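Long-range contacts in SAM-dependent O-methyltransferase (Leptospira interrogans, PDB 2HNK), which probably transfers a methyl group from S-adenosylmethionine to an oxygen atom of an acceptor, and is seen here with the by-product S-adenosyl-L-homocysteine bound: residues Ile67-Gly72 and Asn99-Tyr104; Ile88-Val93 and Asn112-Lys117; Tyr73-Phe78 and Lys103-Asn108. One frame throughout, in Å; residues are numbered along the deposited sequence.

Contact 1: residues Ile67-Gly72 and Asn99-Tyr104; sequences IGTFTG and NVARKY. With SAH (S-adenosyl-L-homocysteine), chain O.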
loop_
_atom_site.group_PDB
_atom_site.type_symbol
_atom_site.label_atom_id
_atom_site.label_comp_id
_atom_site.label_asym_id
_atom_site.label_seq_id
_atom_site.Cartn_x
_atom_site.Cartn_y
_atom_site.Cartn_z
ATOM N N ILE C 67 9.831 -12.667 8.475
ATOM C CA ILE C 67 9.832 -14.121 8.575
ATOM C C ILE C 67 10.168 -14.686 7.196
ATOM O O ILE C 67 9.290 -14.794 6.318
ATOM C CB ILE C 67 8.460 -14.684 9.053
ATOM C CG1 ILE C 67 7.974 -13.993 10.342
ATOM C CG2 ILE C 67 8.543 -16.192 9.275
ATOM C CD1 ILE C 67 6.477 -14.050 10.522
ATOM N N GLY C 68 11.435 -15.041 7.008
ATOM C CA GLY C 68 11.918 -15.510 5.715
ATOM C C GLY C 68 12.703 -14.431 5.007
ATOM O O GLY C 68 12.130 -13.496 4.425
ATOM N N THR C 69 14.021 -14.582 5.040
ATOM C CA THR C 69 14.948 -13.544 4.600
ATOM C C THR C 69 15.698 -13.860 3.312
ATOM O O THR C 69 15.935 -12.956 2.506
ATOM C CB THR C 69 15.924 -13.192 5.746
ATOM O OG1 THR C 69 15.169 -12.556 6.777
ATOM C CG2 THR C 69 17.038 -12.250 5.291
ATOM N N PHE C 70 16.088 -15.127 3.132
ATOM C CA PHE C 70 16.792 -15.570 1.918
ATOM C C PHE C 70 18.043 -14.709 1.713
ATOM O O PHE C 70 18.752 -14.432 2.690
ATOM C CB PHE C 70 15.829 -15.551 0.717
ATOM C CG PHE C 70 16.347 -16.244 -0.523
ATOM C CD1 PHE C 70 17.096 -17.421 -0.438
ATOM C CD2 PHE C 70 16.052 -15.731 -1.780
ATOM C CE1 PHE C 70 17.561 -18.059 -1.591
ATOM C CE2 PHE C 70 16.514 -16.363 -2.935
ATOM C CZ PHE C 70 17.270 -17.526 -2.842
ATOM N N THR C 71 18.307 -14.263 0.482
ATOM C CA THR C 71 19.527 -13.491 0.193
ATOM C C THR C 71 19.411 -11.997 0.549
ATOM O O THR C 71 20.347 -11.221 0.323
ATOM C CB THR C 71 19.996 -13.666 -1.265
ATOM O OG1 THR C 71 18.907 -13.389 -2.156
ATOM C CG2 THR C 71 20.506 -15.086 -1.504
ATOM N N GLY C 72 18.251 -11.605 1.073
ATOM C CA GLY C 72 18.104 -10.347 1.788
ATOM C C GLY C 72 17.507 -9.115 1.126
ATOM O O GLY C 72 17.536 -8.041 1.734
ATOM N N ASN C 99 24.114 -15.287 4.902
ATOM C CA ASN C 99 25.481 -14.825 4.668
ATOM C C ASN C 99 25.586 -13.908 3.446
ATOM O O ASN C 99 26.380 -12.953 3.451
ATOM C CB ASN C 99 26.471 -15.994 4.566
ATOM C CG ASN C 99 26.842 -16.566 5.922
ATOM O OD1 ASN C 99 26.651 -15.919 6.947
ATOM N ND2 ASN C 99 27.371 -17.787 5.934
ATOM N N VAL C 100 24.793 -14.198 2.411
ATOM C CA VAL C 100 24.666 -13.299 1.258
ATOM C C VAL C 100 23.941 -12.015 1.677
ATOM O O VAL C 100 24.389 -10.917 1.355
ATOM C CB VAL C 100 23.927 -13.950 0.057
ATOM C CG1 VAL C 100 23.908 -12.990 -1.167
ATOM C CG2 VAL C 100 24.555 -15.288 -0.308
ATOM N N ALA C 101 22.836 -12.159 2.413
ATOM C CA ALA C 101 22.101 -11.008 2.943
ATOM C C ALA C 101 23.023 -10.039 3.687
ATOM O O ALA C 101 23.071 -8.860 3.350
ATOM C CB ALA C 101 20.957 -11.460 3.837
ATOM N N ARG C 102 23.769 -10.545 4.675
ATOM C CA ARG C 102 24.670 -9.701 5.471
ATOM C C ARG C 102 25.753 -9.026 4.640
ATOM O O ARG C 102 26.127 -7.881 4.902
ATOM C CB ARG C 102 25.294 -10.476 6.635
ATOM C CG ARG C 102 26.105 -9.569 7.549
ATOM C CD ARG C 102 26.614 -10.284 8.780
ATOM N NE ARG C 102 25.549 -10.676 9.703
ATOM C CZ ARG C 102 24.874 -9.844 10.489
ATOM N NH1 ARG C 102 25.110 -8.534 10.450
ATOM N NH2 ARG C 102 23.946 -10.323 11.310
ATOM N N LYS C 103 26.253 -9.731 3.632
ATOM C CA LYS C 103 27.157 -9.130 2.664
ATOM C C LYS C 103 26.572 -7.805 2.147
ATOM O O LYS C 103 27.263 -6.791 2.097
ATOM C CB LYS C 103 27.413 -10.099 1.512
ATOM C CG LYS C 103 28.252 -9.524 0.388
ATOM C CD LYS C 103 28.177 -10.405 -0.831
ATOM C CE LYS C 103 28.858 -9.746 -1.999
ATOM N NZ LYS C 103 28.965 -10.680 -3.155
ATOM N N TYR C 104 25.288 -7.812 1.802
ATOM C CA TYR C 104 24.640 -6.615 1.251
ATOM C C TYR C 104 24.204 -5.609 2.306
ATOM O O TYR C 104 24.262 -4.409 2.056
ATOM C CB TYR C 104 23.519 -6.990 0.280
ATOM C CG TYR C 104 24.098 -7.544 -0.989
ATOM C CD1 TYR C 104 24.327 -8.917 -1.133
ATOM C CD2 TYR C 104 24.484 -6.689 -2.034
ATOM C CE1 TYR C 104 24.899 -9.430 -2.294
ATOM C CE2 TYR C 104 25.060 -7.191 -3.195
ATOM C CZ TYR C 104 25.268 -8.562 -3.317
ATOM O OH TYR C 104 25.831 -9.063 -4.470
HETATM N N SAH O . 12.256 -12.182 1.698
HETATM C CA SAH O . 13.191 -12.855 0.744
HETATM C CB SAH O . 12.536 -14.109 0.163
HETATM C CG SAH O . 12.234 -15.194 1.199
HETATM S SD SAH O . 12.402 -16.828 0.448
HETATM C C SAH O . 13.715 -11.932 -0.369
HETATM O O SAH O . 14.586 -12.315 -1.157
HETATM O OXT SAH O . 13.290 -10.787 -0.510
HETATM C "C5'" SAH O . 12.001 -17.736 1.964
HETATM C "C4'" SAH O . 13.147 -17.889 2.959
HETATM O "O4'" SAH O . 12.621 -18.379 4.176
HETATM C "C3'" SAH O . 14.205 -18.879 2.503
HETATM O "O3'" SAH O . 15.464 -18.252 2.569
HETATM C "C2'" SAH O . 14.167 -20.026 3.494
HETATM O "O2'" SAH O . 15.475 -20.427 3.846
HETATM C "C1'" SAH O . 13.436 -19.415 4.687
HETATM N N9 SAH O . 12.647 -20.392 5.471
HETATM C C8 SAH O . 12.055 -21.562 5.049
HETATM N N7 SAH O . 11.444 -22.147 6.110
HETATM C C5 SAH O . 11.632 -21.368 7.202
HETATM C C6 SAH O . 11.234 -21.478 8.535
HETATM N N6 SAH O . 10.517 -22.516 8.950
HETATM N N1 SAH O . 11.596 -20.498 9.441
HETATM C C2 SAH O . 12.343 -19.408 9.034
HETATM N N3 SAH O . 12.735 -19.301 7.713
HETATM C C4 SAH O . 12.390 -20.264 6.813
#
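Thr-71 carries most of the loop's share of the packing between the loop 67-72 and the helical turn 99-104, and Ala-101 most of the helix's. From CB of Thr-71 outward, its two branches part company. CB lies 4.0 Å from CG1 of Val-100. CG2, anti to its own carbonyl carbon, runs alongside that valine and meets Val-100 CB at 3.9 Å, the two side chains pointing the same way; the same methyl also sits over the centre of the Phe-70 ring. OG1 takes the crowded place between backbone N and carbonyl carbon (chi1 52°) and is hydrogen-bonded to Thr-34, on helix 25-35.

No hydrogen bond joins the two segments. The Thr-71 carbonyl instead receives a CA-H...O contact from the helix, with Thr-71 O 3.2 Å from Ala-101 CA. Gly-72, with no side chain and a positive phi of 100°, lets the methyl of Ala-101 sit directly on its backbone, CB 3.7 Å from Gly-72 CA; the CA atoms of Gly-72 and Ala-101 are 4.2 Å apart.

The other end of the loop faces the ligand. Gly-68 O accepts a hydrogen bond from the amino N of SAH at 3.0 Å, and Gly-68, with no side chain, lies close against the ribose. After the type II' turn from Thr-69 to Gly-72, Gly-72 serves as N-cap of helix 73-81. A glycine-containing loop between the first strand and the following helix, lying against the bound SAH, is the hallmark of the Rossmann-like class I methyltransferase fold.

Contact 2: residues Ile88-Val93 and Asn112-Lys117; sequences ILCCDV and NKIFLK. With SAH (S-adenosyl-L-homocysteine), chain O.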
loop_
_atom_site.group_PDB
_atom_site.type_symbol
_atom_site.label_atom_id
_atom_site.label_comp_id
_atom_site.label_asym_id
_atom_site.label_seq_id
_atom_site.Cartn_x
_atom_site.Cartn_y
_atom_site.Cartn_z
ATOM N N ILE C 88 14.911 -3.793 12.449
ATOM C CA ILE C 88 14.265 -4.999 11.894
ATOM C C ILE C 88 14.924 -6.296 12.390
ATOM O O ILE C 88 16.147 -6.425 12.365
ATOM C CB ILE C 88 14.199 -4.966 10.320
ATOM C CG1 ILE C 88 13.629 -6.278 9.755
ATOM C CG2 ILE C 88 15.553 -4.637 9.705
ATOM C CD1 ILE C 88 13.361 -6.264 8.250
ATOM N N LEU C 89 14.107 -7.239 12.855
ATOM C CA LEU C 89 14.560 -8.605 13.103
ATOM C C LEU C 89 14.226 -9.519 11.921
ATOM O O LEU C 89 13.076 -9.585 11.482
ATOM C CB LEU C 89 13.949 -9.169 14.396
ATOM C CG LEU C 89 14.134 -10.666 14.691
ATOM C CD1 LEU C 89 15.587 -11.028 14.922
ATOM C CD2 LEU C 89 13.305 -11.100 15.891
ATOM N N CYS C 90 15.246 -10.220 11.430
ATOM C CA CYS C 90 15.114 -11.177 10.339
ATOM C C CYS C 90 15.221 -12.609 10.840
ATOM O O CYS C 90 16.156 -12.951 11.561
ATOM C CB CYS C 90 16.207 -10.934 9.305
ATOM S SG CYS C 90 16.050 -9.380 8.452
ATOM N N CYS C 91 14.258 -13.437 10.447
ATOM C CA CYS C 91 14.208 -14.842 10.844
ATOM C C CYS C 91 14.361 -15.702 9.610
ATOM O O CYS C 91 13.588 -15.568 8.651
ATOM C CB CYS C 91 12.863 -15.186 11.489
ATOM S SG CYS C 91 12.356 -14.114 12.830
ATOM N N ASP C 92 15.352 -16.586 9.636
ATOM C CA ASP C 92 15.610 -17.494 8.531
ATOM C C ASP C 92 16.287 -18.740 9.076
ATOM O O ASP C 92 16.976 -18.686 10.102
ATOM C CB ASP C 92 16.496 -16.820 7.479
ATOM C CG ASP C 92 16.302 -17.401 6.080
ATOM O OD1 ASP C 92 16.884 -18.464 5.775
ATOM O OD2 ASP C 92 15.581 -16.786 5.271
ATOM N N VAL C 93 16.077 -19.861 8.393
ATOM C CA VAL C 93 16.719 -21.124 8.748
ATOM C C VAL C 93 18.118 -21.278 8.155
ATOM O O VAL C 93 18.871 -22.157 8.580
ATOM C CB VAL C 93 15.869 -22.342 8.296
ATOM C CG1 VAL C 93 14.639 -22.480 9.167
ATOM C CG2 VAL C 93 15.487 -22.235 6.814
ATOM N N ASN C 112 23.652 -2.003 11.624
ATOM C CA ASN C 112 23.268 -1.454 12.920
ATOM C C ASN C 112 21.759 -1.562 13.169
ATOM O O ASN C 112 21.318 -1.789 14.298
ATOM C CB ASN C 112 23.784 -0.016 13.084
ATOM C CG ASN C 112 23.022 0.999 12.235
ATOM O OD1 ASN C 112 22.210 1.760 12.762
ATOM N ND2 ASN C 112 23.280 1.021 10.929
ATOM N N LYS C 113 20.986 -1.460 12.089
ATOM C CA LYS C 113 19.515 -1.508 12.140
ATOM C C LYS C 113 18.955 -2.924 12.133
ATOM O O LYS C 113 17.768 -3.110 12.368
ATOM C CB LYS C 113 18.933 -0.744 10.944
ATOM C CG LYS C 113 18.968 0.773 11.079
ATOM C CD LYS C 113 18.802 1.450 9.720
ATOM C CE LYS C 113 17.822 2.600 9.797
ATOM N NZ LYS C 113 17.681 3.290 8.481
ATOM N N ILE C 114 19.804 -3.916 11.860
ATOM C CA ILE C 114 19.340 -5.272 11.555
ATOM C C ILE C 114 19.750 -6.306 12.600
ATOM O O ILE C 114 20.910 -6.342 13.023
ATOM C CB ILE C 114 19.825 -5.729 10.155
ATOM C CG1 ILE C 114 19.374 -4.736 9.081
ATOM C CG2 ILE C 114 19.324 -7.125 9.832
ATOM C CD1 ILE C 114 20.028 -4.943 7.746
ATOM N N PHE C 115 18.783 -7.145 12.983
ATOM C CA PHE C 115 18.951 -8.227 13.950
ATOM C C PHE C 115 18.655 -9.564 13.272
ATOM O O PHE C 115 17.668 -9.700 12.552
ATOM C CB PHE C 115 17.983 -8.046 15.123
ATOM C CG PHE C 115 18.215 -6.792 15.926
ATOM C CD1 PHE C 115 17.983 -5.529 15.372
ATOM C CD2 PHE C 115 18.638 -6.873 17.251
ATOM C CE1 PHE C 115 18.197 -4.376 16.115
ATOM C CE2 PHE C 115 18.840 -5.720 18.008
ATOM C CZ PHE C 115 18.622 -4.474 17.443
ATOM N N LEU C 116 19.493 -10.558 13.506
ATOM C CA LEU C 116 19.303 -11.856 12.869
ATOM C C LEU C 116 19.177 -12.970 13.902
ATOM O O LEU C 116 19.949 -13.036 14.859
ATOM C CB LEU C 116 20.451 -12.147 11.895
ATOM C CG LEU C 116 20.460 -13.452 11.085
ATOM C CD1 LEU C 116 19.318 -13.527 10.095
ATOM C CD2 LEU C 116 21.782 -13.590 10.364
ATOM N N LYS C 117 18.176 -13.820 13.706
ATOM C CA LYS C 117 18.030 -15.037 14.468
ATOM C C LYS C 117 17.819 -16.212 13.519
ATOM O O LYS C 117 16.757 -16.353 12.908
ATOM C CB LYS C 117 16.875 -14.939 15.468
ATOM C CG LYS C 117 16.822 -16.100 16.479
ATOM C CD LYS C 117 18.159 -16.294 17.197
ATOM C CE LYS C 117 18.137 -17.505 18.126
ATOM N NZ LYS C 117 18.030 -18.775 17.369
HETATM N N SAH O . 12.256 -12.182 1.698
HETATM C CA SAH O . 13.191 -12.855 0.744
HETATM C CB SAH O . 12.536 -14.109 0.163
HETATM C CG SAH O . 12.234 -15.194 1.199
HETATM S SD SAH O . 12.402 -16.828 0.448
HETATM C C SAH O . 13.715 -11.932 -0.369
HETATM O O SAH O . 14.586 -12.315 -1.157
HETATM O OXT SAH O . 13.290 -10.787 -0.510
HETATM C "C5'" SAH O . 12.001 -17.736 1.964
HETATM C "C4'" SAH O . 13.147 -17.889 2.959
HETATM O "O4'" SAH O . 12.621 -18.379 4.176
HETATM C "C3'" SAH O . 14.205 -18.879 2.503
HETATM O "O3'" SAH O . 15.464 -18.252 2.569
HETATM C "C2'" SAH O . 14.167 -20.026 3.494
HETATM O "O2'" SAH O . 15.475 -20.427 3.846
HETATM C "C1'" SAH O . 13.436 -19.415 4.687
HETATM N N9 SAH O . 12.647 -20.392 5.471
HETATM C C8 SAH O . 12.055 -21.562 5.049
HETATM N N7 SAH O . 11.444 -22.147 6.110
HETATM C C5 SAH O . 11.632 -21.368 7.202
HETATM C C6 SAH O . 11.234 -21.478 8.535
HETATM N N6 SAH O . 10.517 -22.516 8.950
HETATM N N1 SAH O . 11.596 -20.498 9.441
HETATM C C2 SAH O . 12.343 -19.408 9.034
HETATM N N3 SAH O . 12.735 -19.301 7.713
HETATM C C4 SAH O . 12.390 -20.264 6.813
#
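The beta-alpha-beta unit made of strand 87-92, helix 95-107 and strand 114-118 closes here, where its two strands run side by side at one margin of the Rossmann-like sheet. They are parallel, with their short axes 26° apart. Four hydrogen bonds join them, and two residues of the first strand use both their backbone N and O. Ile-88 N donates to Lys-113 O, and Ile-88 O accepts from Phe-115 N at 2.8 Å. Cys-90 repeats the pattern two residues on: its N reaches Phe-115 O at 2.7 Å and its O takes Lys-117 N. Each bond lies nearly along the C=O axis; the one from Cys-90 N is almost straight at 175°.

Side chains alternate between the faces. On the face that looks toward helices 73-81 and 95-107, Ile-88 and Ile-114 lie side by side, CG2 of the former 3.9 Å from CG1 of the latter. Leu-116, with CG anti to its backbone N, brings CD1 to 3.5 Å from Cys-90 O. The opposite face holds Leu-89 and Phe-115. CD1 of Leu-89 leans over to the neighbouring strand, 3.4 Å from Phe-115 O, while the phenylalanine ring turns its edge to Ile-88 O. Farther along, Lys-117 makes a cation-pi contact with Trp-137.

At its C-terminal end strand 87-92 delivers Asp-92, the acidic residue that grips the ribose in many methyltransferases of this fold. OD2 also accepts from the backbone N of Thr-69 and Phe-70, and OD1 from Ser-94 N, so the carboxylate is held in place for both sugar hydroxyls of SAH: OD1 accepts from O2' and OD2 from O3', each at 3.1 Å.

Contact 3: residues Tyr73-Phe78 and Lys103-Asn108; sequences YSSLCF and KYWKEN. With SAH (S-adenosyl-L-homocysteine), chain O.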
loop_
_atom_site.group_PDB
_atom_site.type_symbol
_atom_site.label_atom_id
_atom_site.label_comp_id
_atom_site.label_asym_id
_atom_site.label_seq_id
_atom_site.Cartn_x
_atom_site.Cartn_y
_atom_site.Cartn_z
ATOM N N TYR C 73 16.944 -9.246 -0.078
ATOM C CA TYR C 73 16.480 -8.057 -0.812
ATOM C C TYR C 73 15.439 -7.246 -0.047
ATOM O O TYR C 73 15.565 -6.024 0.067
ATOM C CB TYR C 73 15.972 -8.380 -2.236
ATOM C CG TYR C 73 15.812 -7.135 -3.107
ATOM C CD1 TYR C 73 14.624 -6.400 -3.108
ATOM C CD2 TYR C 73 16.859 -6.681 -3.912
ATOM C CE1 TYR C 73 14.482 -5.254 -3.892
ATOM C CE2 TYR C 73 16.723 -5.535 -4.703
ATOM C CZ TYR C 73 15.532 -4.829 -4.685
ATOM O OH TYR C 73 15.395 -3.698 -5.457
ATOM N N SER C 74 14.421 -7.921 0.472
ATOM C CA SER C 74 13.329 -7.238 1.145
ATOM C C SER C 74 13.795 -6.585 2.441
ATOM O O SER C 74 13.391 -5.461 2.749
ATOM C CB SER C 74 12.139 -8.182 1.390
ATOM O OG SER C 74 12.477 -9.278 2.220
ATOM N N SER C 75 14.669 -7.276 3.179
ATOM C CA SER C 75 15.230 -6.742 4.434
ATOM C C SER C 75 16.029 -5.467 4.166
ATOM O O SER C 75 16.013 -4.543 4.967
ATOM C CB SER C 75 16.091 -7.793 5.160
ATOM O OG SER C 75 17.229 -8.151 4.397
ATOM N N LEU C 76 16.709 -5.438 3.023
ATOM C CA LEU C 76 17.433 -4.259 2.539
ATOM C C LEU C 76 16.472 -3.091 2.311
ATOM O O LEU C 76 16.786 -1.953 2.654
ATOM C CB LEU C 76 18.140 -4.618 1.238
ATOM C CG LEU C 76 19.597 -4.298 0.911
ATOM C CD1 LEU C 76 20.539 -4.402 2.116
ATOM C CD2 LEU C 76 20.050 -5.211 -0.241
ATOM N N CYS C 77 15.291 -3.384 1.761
ATOM C CA CYS C 77 14.261 -2.364 1.549
ATOM C C CYS C 77 13.665 -1.859 2.856
ATOM O O CYS C 77 13.525 -0.658 3.042
ATOM C CB CYS C 77 13.149 -2.882 0.632
ATOM S SG CYS C 77 13.762 -3.321 -0.983
ATOM N N PHE C 78 13.303 -2.780 3.749
ATOM C CA PHE C 78 12.823 -2.411 5.074
ATOM C C PHE C 78 13.863 -1.608 5.849
ATOM O O PHE C 78 13.528 -0.575 6.421
ATOM C CB PHE C 78 12.440 -3.647 5.891
ATOM C CG PHE C 78 11.184 -4.327 5.422
ATOM C CD1 PHE C 78 11.210 -5.661 5.022
ATOM C CD2 PHE C 78 9.972 -3.640 5.387
ATOM C CE1 PHE C 78 10.049 -6.307 4.587
ATOM C CE2 PHE C 78 8.807 -4.272 4.947
ATOM C CZ PHE C 78 8.850 -5.617 4.551
ATOM N N LYS C 103 26.253 -9.731 3.632
ATOM C CA LYS C 103 27.157 -9.130 2.664
ATOM C C LYS C 103 26.572 -7.805 2.147
ATOM O O LYS C 103 27.263 -6.791 2.097
ATOM C CB LYS C 103 27.413 -10.099 1.512
ATOM C CG LYS C 103 28.252 -9.524 0.388
ATOM C CD LYS C 103 28.177 -10.405 -0.831
ATOM C CE LYS C 103 28.858 -9.746 -1.999
ATOM N NZ LYS C 103 28.965 -10.680 -3.155
ATOM N N TYR C 104 25.288 -7.812 1.802
ATOM C CA TYR C 104 24.640 -6.615 1.251
ATOM C C TYR C 104 24.204 -5.609 2.306
ATOM O O TYR C 104 24.262 -4.409 2.056
ATOM C CB TYR C 104 23.519 -6.990 0.280
ATOM C CG TYR C 104 24.098 -7.544 -0.989
ATOM C CD1 TYR C 104 24.327 -8.917 -1.133
ATOM C CD2 TYR C 104 24.484 -6.689 -2.034
ATOM C CE1 TYR C 104 24.899 -9.430 -2.294
ATOM C CE2 TYR C 104 25.060 -7.191 -3.195
ATOM C CZ TYR C 104 25.268 -8.562 -3.317
ATOM O OH TYR C 104 25.831 -9.063 -4.470
ATOM N N TRP C 105 23.796 -6.086 3.481
ATOM C CA TRP C 105 23.574 -5.194 4.618
ATOM C C TRP C 105 24.835 -4.353 4.897
ATOM O O TRP C 105 24.751 -3.130 5.093
ATOM C CB TRP C 105 23.204 -5.979 5.880
ATOM C CG TRP C 105 21.978 -6.843 5.780
ATOM C CD1 TRP C 105 20.938 -6.714 4.894
ATOM C CD2 TRP C 105 21.638 -7.942 6.638
ATOM N NE1 TRP C 105 19.986 -7.671 5.140
ATOM C CE2 TRP C 105 20.385 -8.437 6.203
ATOM C CE3 TRP C 105 22.271 -8.557 7.729
ATOM C CZ2 TRP C 105 19.755 -9.532 6.815
ATOM C CZ3 TRP C 105 21.648 -9.648 8.338
ATOM C CH2 TRP C 105 20.397 -10.121 7.881
ATOM N N LYS C 106 25.994 -5.022 4.906
ATOM C CA LYS C 106 27.277 -4.362 5.147
ATOM C C LYS C 106 27.636 -3.393 4.030
ATOM O O LYS C 106 28.066 -2.272 4.306
ATOM C CB LYS C 106 28.400 -5.384 5.349
ATOM C CG LYS C 106 29.679 -4.800 5.952
ATOM C CD LYS C 106 30.731 -5.881 6.214
ATOM C CE LYS C 106 30.354 -6.825 7.372
ATOM N NZ LYS C 106 30.324 -6.140 8.702
ATOM N N GLU C 107 27.454 -3.825 2.781
ATOM C CA GLU C 107 27.660 -2.963 1.604
ATOM C C GLU C 107 26.870 -1.662 1.698
ATOM O O GLU C 107 27.317 -0.616 1.234
ATOM C CB GLU C 107 27.262 -3.687 0.314
ATOM C CG GLU C 107 28.351 -4.570 -0.282
ATOM C CD GLU C 107 28.068 -4.982 -1.736
ATOM O OE1 GLU C 107 27.271 -4.294 -2.417
ATOM O OE2 GLU C 107 28.651 -5.989 -2.199
ATOM N N ASN C 108 25.695 -1.735 2.308
ATOM C CA ASN C 108 24.800 -0.597 2.380
ATOM C C ASN C 108 24.819 0.102 3.736
ATOM O O ASN C 108 24.044 1.029 3.965
ATOM C CB ASN C 108 23.386 -1.030 1.980
ATOM C CG ASN C 108 23.290 -1.383 0.506
ATOM O OD1 ASN C 108 23.192 -0.505 -0.346
ATOM N ND2 ASN C 108 23.331 -2.667 0.200
HETATM N N SAH O . 12.256 -12.182 1.698
HETATM C CA SAH O . 13.191 -12.855 0.744
HETATM C CB SAH O . 12.536 -14.109 0.163
HETATM C CG SAH O . 12.234 -15.194 1.199
HETATM S SD SAH O . 12.402 -16.828 0.448
HETATM C C SAH O . 13.715 -11.932 -0.369
HETATM O O SAH O . 14.586 -12.315 -1.157
HETATM O OXT SAH O . 13.290 -10.787 -0.510
HETATM C "C5'" SAH O . 12.001 -17.736 1.964
HETATM C "C4'" SAH O . 13.147 -17.889 2.959
HETATM O "O4'" SAH O . 12.621 -18.379 4.176
HETATM C "C3'" SAH O . 14.205 -18.879 2.503
HETATM O "O3'" SAH O . 15.464 -18.252 2.569
HETATM C "C2'" SAH O . 14.167 -20.026 3.494
HETATM O "O2'" SAH O . 15.475 -20.427 3.846
HETATM C "C1'" SAH O . 13.436 -19.415 4.687
HETATM N N9 SAH O . 12.647 -20.392 5.471
HETATM C C8 SAH O . 12.055 -21.562 5.049
HETATM N N7 SAH O . 11.444 -22.147 6.110
HETATM C C5 SAH O . 11.632 -21.368 7.202
HETATM C C6 SAH O . 11.234 -21.478 8.535
HETATM N N6 SAH O . 10.517 -22.516 8.950
HETATM N N1 SAH O . 11.596 -20.498 9.441
HETATM C C2 SAH O . 12.343 -19.408 9.034
HETATM N N3 SAH O . 12.735 -19.301 7.713
HETATM C C4 SAH O . 12.390 -20.264 6.813
#
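Helix 73-78 and the helical turn 103-107 run roughly parallel, their short axes 28° apart and 10.1 Å at closest approach, a spacing that side chains must bridge. Leu-76 and Ser-75 do so from one helix, and Trp-105 is the main partner from the other.

The polar link is a single hydrogen bond: Trp-105 NE1 donates to Ser-75 OG at 2.9 Å. The hydroxyl sits almost in the indole plane, 10° out of it, and meets the ring at its edge. The serine holds OG between backbone N and carbonyl carbon (chi1 64°), where it is also hydrogen-bonded to Gly-72 O one turn back. The buried indole N-H therefore has an acceptor that is itself anchored to the start of the helix.

Leu-76 crosses the gap obliquely. CD1 reaches the edge of the same indole, 3.6 Å from Trp-105 CD1, so hydroxyl and methyl occupy neighbouring places on one rim. Its other methyl, CD2, touches Tyr-104 CB at 3.9 Å. Asn-108, at the end of the second helix, turns its amide back: ND2 donates to Tyr-104 O at 2.7 Å from above the carbonyl plane, while that oxygen also accepts Asn-108 N. The amide thus fixed lies across the leucine.

The neighbouring Ser-74 serves the ligand instead, with its N donating to SAH OXT and its OG, also hydrogen-bonded to Glu-66, accepting from SAH N at 3.0 Å. In the fold, helices 73-81 and 95-107 pack against each other beside the strands 63-67, 87-92 and 114-118, with Leu-30 of helix 25-35 meeting Leu-76 and helix 46-59 touching Tyr-73 and Phe-78.

How the contacts relate
Helix 95-107 ties the three contacts together: contacts 1 and 3 use successive turns of it and share Lys-103 and Tyr-104, their centres about 7 Å apart, and contact 2 joins the strands that precede and follow it. Asp-92 of contact 2 reaches into the loop of contact 1, where its OD2 is 2.7 Å from Thr-69 N and 2.8 Å from Phe-70 N, both probable hydrogen bonds. Contact 3 rests on the sheet of contact 2, with Ile-114 CD1 3.4 Å from Trp-105 CG. Contacts 1 and 3 meet at the amino N of SAH, which donates to Gly-68 O and Ser-74 OG, while Asp-92 of contact 2 holds the ribose hydroxyls.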